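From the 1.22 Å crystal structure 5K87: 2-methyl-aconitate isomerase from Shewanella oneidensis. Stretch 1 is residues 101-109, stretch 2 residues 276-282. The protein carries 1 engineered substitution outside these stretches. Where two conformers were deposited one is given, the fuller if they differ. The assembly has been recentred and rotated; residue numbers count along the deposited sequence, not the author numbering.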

# COMPACT_ATOMS: atom_id res chain seq x y z
N PRO A 101 6.75 8.32 15.14
CA PRO A 101 7.72 7.26 15.42
C PRO A 101 7.26 6.44 16.62
O PRO A 101 7.87 6.47 17.68
CB PRO A 101 9.00 8.03 15.73
CG PRO A 101 8.51 9.32 16.33
CD PRO A 101 7.22 9.64 15.62
N PHE A 102 6.18 5.69 16.41
CA PHE A 102 5.49 5.03 17.50
C PHE A 102 4.94 3.68 17.05
O PHE A 102 4.34 3.57 15.97
CB PHE A 102 4.33 5.90 18.01
CG PHE A 102 3.71 5.37 19.27
CD1 PHE A 102 4.39 5.50 20.46
CD2 PHE A 102 2.49 4.73 19.26
CE1 PHE A 102 3.84 5.02 21.64
CE2 PHE A 102 1.93 4.24 20.44
CZ PHE A 102 2.62 4.39 21.63
N VAL A 103 5.16 2.66 17.86
CA VAL A 103 4.54 1.36 17.64
C VAL A 103 3.64 1.09 18.84
O VAL A 103 4.11 1.18 19.98
CB VAL A 103 5.58 0.23 17.49
CG1 VAL A 103 4.88 -1.08 17.19
CG2 VAL A 103 6.57 0.57 16.39
N ASP A 104 2.37 0.80 18.59
CA ASP A 104 1.40 0.59 19.65
C ASP A 104 1.24 -0.90 19.94
O ASP A 104 0.92 -1.68 19.04
CB ASP A 104 0.06 1.19 19.27
CG ASP A 104 -0.85 1.37 20.46
OD1 ASP A 104 -1.21 0.36 21.08
OD2 ASP A 104 -1.21 2.52 20.76
N TRP A 105 1.47 -1.27 21.20
CA TRP A 105 1.41 -2.66 21.64
C TRP A 105 0.22 -2.93 22.56
O TRP A 105 0.19 -3.94 23.27
CB TRP A 105 2.71 -3.04 22.38
CG TRP A 105 3.94 -2.83 21.55
CD1 TRP A 105 4.74 -1.73 21.53
CD2 TRP A 105 4.49 -3.75 20.59
NE1 TRP A 105 5.76 -1.90 20.63
CE2 TRP A 105 5.63 -3.13 20.04
CE3 TRP A 105 4.14 -5.03 20.16
CZ2 TRP A 105 6.42 -3.75 19.08
CZ3 TRP A 105 4.93 -5.65 19.19
CH2 TRP A 105 6.05 -5.01 18.66
N SER A 106 -0.78 -2.05 22.54
CA SER A 106 -1.90 -2.17 23.47
C SER A 106 -3.02 -3.12 23.03
O SER A 106 -3.93 -3.39 23.81
CB SER A 106 -2.50 -0.79 23.77
OG SER A 106 -3.19 -0.26 22.66
N GLY A 107 -2.96 -3.63 21.81
CA GLY A 107 -4.05 -4.45 21.31
C GLY A 107 -3.63 -5.67 20.52
O GLY A 107 -2.46 -5.84 20.15
N ASN A 108 -4.61 -6.51 20.24
CA ASN A 108 -4.44 -7.65 19.36
C ASN A 108 -4.75 -7.24 17.92
O ASN A 108 -5.27 -6.14 17.67
CB ASN A 108 -5.42 -8.75 19.83
CG ASN A 108 -5.33 -10.03 19.03
OD1 ASN A 108 -4.29 -10.38 18.49
ND2 ASN A 108 -6.44 -10.75 18.98
N CYS A 109 -4.38 -8.10 16.97
CA CYS A 109 -4.88 -8.02 15.62
C CYS A 109 -5.60 -9.32 15.31
O CYS A 109 -4.99 -10.39 15.28
CB CYS A 109 -3.77 -7.79 14.60
SG CYS A 109 -4.46 -7.72 12.92
N ALA A 276 -5.03 11.67 22.06
CA ALA A 276 -4.15 12.02 20.95
C ALA A 276 -3.03 11.00 20.77
O ALA A 276 -2.69 10.64 19.64
CB ALA A 276 -3.57 13.42 21.14
N SER A 277 -2.46 10.54 21.88
CA SER A 277 -1.36 9.60 21.81
C SER A 277 -1.86 8.15 21.82
O SER A 277 -1.16 7.25 21.35
CB SER A 277 -0.37 9.84 22.96
OG SER A 277 0.36 11.05 22.75
N ARG A 278 -3.07 7.95 22.33
CA ARG A 278 -3.65 6.61 22.45
C ARG A 278 -4.67 6.42 21.32
O ARG A 278 -5.88 6.50 21.54
CB ARG A 278 -4.33 6.47 23.81
CG ARG A 278 -4.78 5.06 24.17
CD ARG A 278 -5.80 5.08 25.31
NE ARG A 278 -6.21 3.74 25.70
CZ ARG A 278 -5.77 3.11 26.79
NH1 ARG A 278 -6.19 1.89 27.06
NH2 ARG A 278 -4.91 3.72 27.60
N GLN A 279 -4.16 6.16 20.12
CA GLN A 279 -5.00 6.12 18.92
C GLN A 279 -5.60 4.75 18.62
O GLN A 279 -6.62 4.65 17.96
CB GLN A 279 -4.19 6.59 17.70
CG GLN A 279 -3.91 8.09 17.68
CD GLN A 279 -5.15 8.92 17.37
OE1 GLN A 279 -5.75 8.78 16.30
NE2 GLN A 279 -5.54 9.77 18.30
N HIS A 280 -4.95 3.71 19.10
CA HIS A 280 -5.27 2.34 18.71
C HIS A 280 -6.45 1.78 19.49
O HIS A 280 -7.26 1.03 18.95
CB HIS A 280 -4.00 1.51 18.92
CG HIS A 280 -4.07 0.08 18.49
ND1 HIS A 280 -4.83 -0.38 17.43
CD2 HIS A 280 -3.39 -0.99 18.95
CE1 HIS A 280 -4.64 -1.68 17.29
NE2 HIS A 280 -3.77 -2.07 18.20
N THR A 281 -6.56 2.15 20.75
CA THR A 281 -7.68 1.72 21.57
C THR A 281 -8.20 2.92 22.36
O THR A 281 -7.42 3.80 22.72
CB THR A 281 -7.25 0.58 22.54
OG1 THR A 281 -6.11 1.01 23.31
CG2 THR A 281 -6.86 -0.67 21.78
N PRO A 282 -9.52 2.99 22.59
CA PRO A 282 -10.55 2.09 22.07
C PRO A 282 -10.83 2.36 20.60
O PRO A 282 -10.43 3.41 20.07
CB PRO A 282 -11.78 2.49 22.89
CG PRO A 282 -11.58 3.96 23.14
CD PRO A 282 -10.09 4.08 23.39
O HOH W 1 -3.66 3.35 21.76
O HOH W 2 -1.75 4.49 19.08

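Residues 101-109, which include a short strand around Val 103 and Asp 104, lie against the irregular segment 276-282 across a small interface burying 283 Å² in total. The backbones stay well apart, the CA atoms of Asp 104 and His 280 being 7.0 Å from each other, so side chains and two waters bridge the gap. At the exposed end, Phe 102 makes only a loose contact, its CE2 4.4 Å from Ser 277 O.

Asp 104 OD1 accepts hydrogen bonds from Ser 106 N (2.9 Å) and Ser 106 OG (2.6 Å), tying Ser 106 back to Asp 104, and lies 3.3 Å from His 280 CD2 at the edge of the imidazole, where a polarized C-H faces the carboxylate oxygen. Its OD2 accepts from both waters, at 2.8 Å from water 1 and 2.6 Å from water 2; these in turn accept from Thr 281 N and Gln 279 N, linking the carboxylate to the opposing backbone.

Trp 105 turns away, whereas Ser 106 points toward stretch 2. Thr 281 OG1 donates to Ser 106 OG (3.2 Å), which in turn donates to Asp 104 OD1, so the hydrogen bonds run Thr 281 OG1 to Ser 106 OG to Asp 104 OD1. At Gly 107 the absence of a side chain makes room for His 280: an ideal CB would sit 3.0 Å from His 280 NE2, a clash.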